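Local coordinates for protein neuroglobin (Symsagittifera roscoffensis, PDB 4B4Y) that binds a haem group whose iron site holds molecular oxygen, and as a neuroglobin-type globin probably serves in reversible oxygen binding or transport, at residues Q8-Q14 with L83-N87. Numbering follows the deposited sequence.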
loop_
_atom_site.group_PDB
_atom_site.type_symbol
_atom_site.label_atom_id
_atom_site.label_comp_id
_atom_site.label_asym_id
_atom_site.label_seq_id
_atom_site.Cartn_x
_atom_site.Cartn_y
_atom_site.Cartn_z
ATOM N N GLN A 8 28.945 -9.797 3.551
ATOM C CA GLN A 8 28.901 -11.244 3.668
ATOM C C GLN A 8 29.041 -11.558 5.130
ATOM O O GLN A 8 29.833 -10.929 5.823
ATOM C CB GLN A 8 30.090 -11.890 2.927
ATOM C CG GLN A 8 30.006 -11.831 1.376
ATOM C CD GLN A 8 29.308 -13.074 0.762
ATOM O OE1 GLN A 8 29.800 -14.209 0.909
ATOM N NE2 GLN A 8 28.163 -12.856 0.072
ATOM N N VAL A 9 28.315 -12.541 5.614
ATOM C CA VAL A 9 28.509 -12.912 6.994
ATOM C C VAL A 9 29.388 -14.155 7.073
ATOM O O VAL A 9 29.336 -14.997 6.201
ATOM C CB VAL A 9 27.172 -13.188 7.728
ATOM C CG1 VAL A 9 26.291 -11.960 7.667
ATOM C CG2 VAL A 9 26.461 -14.477 7.190
ATOM N N SER A 10 30.135 -14.292 8.151
ATOM C CA SER A 10 30.865 -15.503 8.387
ATOM C C SER A 10 29.868 -16.679 8.570
ATOM O O SER A 10 28.662 -16.469 8.872
ATOM C CB SER A 10 31.761 -15.341 9.624
ATOM O OG SER A 10 30.994 -15.599 10.813
ATOM N N GLU A 11 30.389 -17.902 8.440
ATOM C CA GLU A 11 29.617 -19.097 8.613
ATOM C C GLU A 11 29.179 -19.157 10.031
ATOM O O GLU A 11 28.060 -19.571 10.326
ATOM C CB GLU A 11 30.523 -20.324 8.227
ATOM C CG GLU A 11 30.185 -21.698 8.785
ATOM C CD GLU A 11 31.163 -22.812 8.281
ATOM O OE1 GLU A 11 31.828 -22.639 7.203
ATOM O OE2 GLU A 11 31.248 -23.858 8.981
ATOM N N GLU A 12 30.065 -18.756 10.932
ATOM C CA GLU A 12 29.696 -18.709 12.365
ATOM C C GLU A 12 28.532 -17.697 12.665
ATOM O O GLU A 12 27.621 -18.021 13.407
ATOM C CB GLU A 12 30.918 -18.390 13.223
ATOM C CG GLU A 12 30.630 -18.450 14.772
ATOM C CD GLU A 12 30.081 -19.811 15.257
ATOM O OE1 GLU A 12 30.209 -20.824 14.506
ATOM O OE2 GLU A 12 29.520 -19.878 16.408
ATOM N N GLN A 13 28.502 -16.566 11.976
ATOM C CA GLN A 13 27.388 -15.571 12.114
ATOM C C GLN A 13 26.085 -16.164 11.572
ATOM O O GLN A 13 25.065 -16.173 12.275
ATOM C CB GLN A 13 27.750 -14.241 11.418
ATOM C CG GLN A 13 28.804 -13.531 12.201
ATOM C CD GLN A 13 29.262 -12.256 11.562
ATOM O OE1 GLN A 13 29.359 -12.161 10.351
ATOM N NE2 GLN A 13 29.603 -11.270 12.389
ATOM N N GLN A 14 26.134 -16.764 10.376
ATOM C CA GLN A 14 24.961 -17.521 9.814
ATOM C C GLN A 14 24.444 -18.490 10.794
ATOM O O GLN A 14 23.214 -18.543 11.108
ATOM C CB GLN A 14 25.306 -18.154 8.477
ATOM C CG GLN A 14 24.132 -18.857 7.819
ATOM C CD GLN A 14 22.941 -17.879 7.534
ATOM O OE1 GLN A 14 21.953 -17.861 8.287
ATOM N NE2 GLN A 14 23.033 -17.118 6.460
ATOM N N LEU A 83 17.195 -14.130 6.250
ATOM C CA LEU A 83 17.964 -14.522 7.461
ATOM C C LEU A 83 18.491 -15.966 7.309
ATOM O O LEU A 83 19.590 -16.337 7.774
ATOM C CB LEU A 83 17.064 -14.463 8.701
ATOM C CG LEU A 83 16.617 -13.067 9.324
ATOM C CD1 LEU A 83 15.760 -13.348 10.642
ATOM C CD2 LEU A 83 17.867 -12.334 9.643
ATOM N N VAL A 84 17.712 -16.747 6.584
ATOM C CA VAL A 84 17.903 -18.152 6.543
ATOM C C VAL A 84 19.002 -18.446 5.501
ATOM O O VAL A 84 19.661 -19.438 5.536
ATOM C CB VAL A 84 16.460 -18.725 6.422
ATOM C CG1 VAL A 84 16.075 -19.288 5.072
ATOM C CG2 VAL A 84 16.061 -19.375 7.672
ATOM N N ASP A 85 19.328 -17.499 4.646
ATOM C CA ASP A 85 20.462 -17.715 3.739
ATOM C C ASP A 85 21.073 -16.352 3.387
ATOM O O ASP A 85 20.890 -15.826 2.276
ATOM C CB ASP A 85 20.002 -18.474 2.472
ATOM C CG ASP A 85 21.146 -18.669 1.406
ATOM O OD1 ASP A 85 22.379 -18.452 1.667
ATOM O OD2 ASP A 85 20.775 -18.988 0.254
ATOM N N LEU A 86 21.830 -15.782 4.324
ATOM C CA LEU A 86 22.237 -14.350 4.193
ATOM C C LEU A 86 23.125 -14.081 3.041
ATOM O O LEU A 86 22.963 -13.047 2.362
ATOM C CB LEU A 86 22.870 -13.781 5.462
ATOM C CG LEU A 86 21.764 -13.476 6.490
ATOM C CD1 LEU A 86 22.262 -13.527 7.933
ATOM C CD2 LEU A 86 20.970 -12.163 6.197
ATOM N N ASN A 87 24.071 -14.993 2.809
ATOM C CA ASN A 87 25.041 -14.828 1.707
ATOM C C ASN A 87 24.488 -15.071 0.286
ATOM O O ASN A 87 25.016 -14.534 -0.698
ATOM C CB ASN A 87 26.310 -15.661 1.978
ATOM C CG ASN A 87 27.147 -15.070 3.141
ATOM O OD1 ASN A 87 27.027 -13.873 3.456
ATOM N ND2 ASN A 87 27.958 -15.912 3.795
#
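Leu83 is the last residue of helix 66-83; its CA-to-CB bond runs sideways to 8-14, and the buried side chain packs on Val21 and Trp141, a position between helices that suits a branched apolar residue. The long, flexible Gln14 side chain reaches across so that its terminal amide lies beside the backbone of Leu83 and Leu86. Val84, exposed and with its CA-to-CB bond pointing away from 8-14, rests on Met18, one turn after Gln14. Asp85 also points away and makes a weak hydrogen bond through OD1 to Gly88 N; a short carboxylate can reach a backbone N three residues on, and this exposed position tolerates its charge. In the globin fold, this is where the loop leaving the E helix meets the entrance to the A helix, with the C-terminal H helix beside both. Leu86 points toward 8-14: its CB lies 4.0 Å from Val9 CG2, and Ala144 and Ile147 of helix 135-153 receive Leu86 and Val9 respectively, both buried and so suitably apolar. Asn87 makes the two hydrogen bonds between the segments. Its amide can donate and accept at once, so Val9 N donates to Asn87 OD1 (2.8 Å) and Asn87 ND2 to Val9 O (2.9 Å), mimicking a backbone partner for an extended residue. Directly after Val9, Ser10 N-caps helix 11-24 in a capping box: Gln13 N donates to Ser10 OG (2.9 Å) and Ser10 N to Gln13 OE1 (3.2 Å).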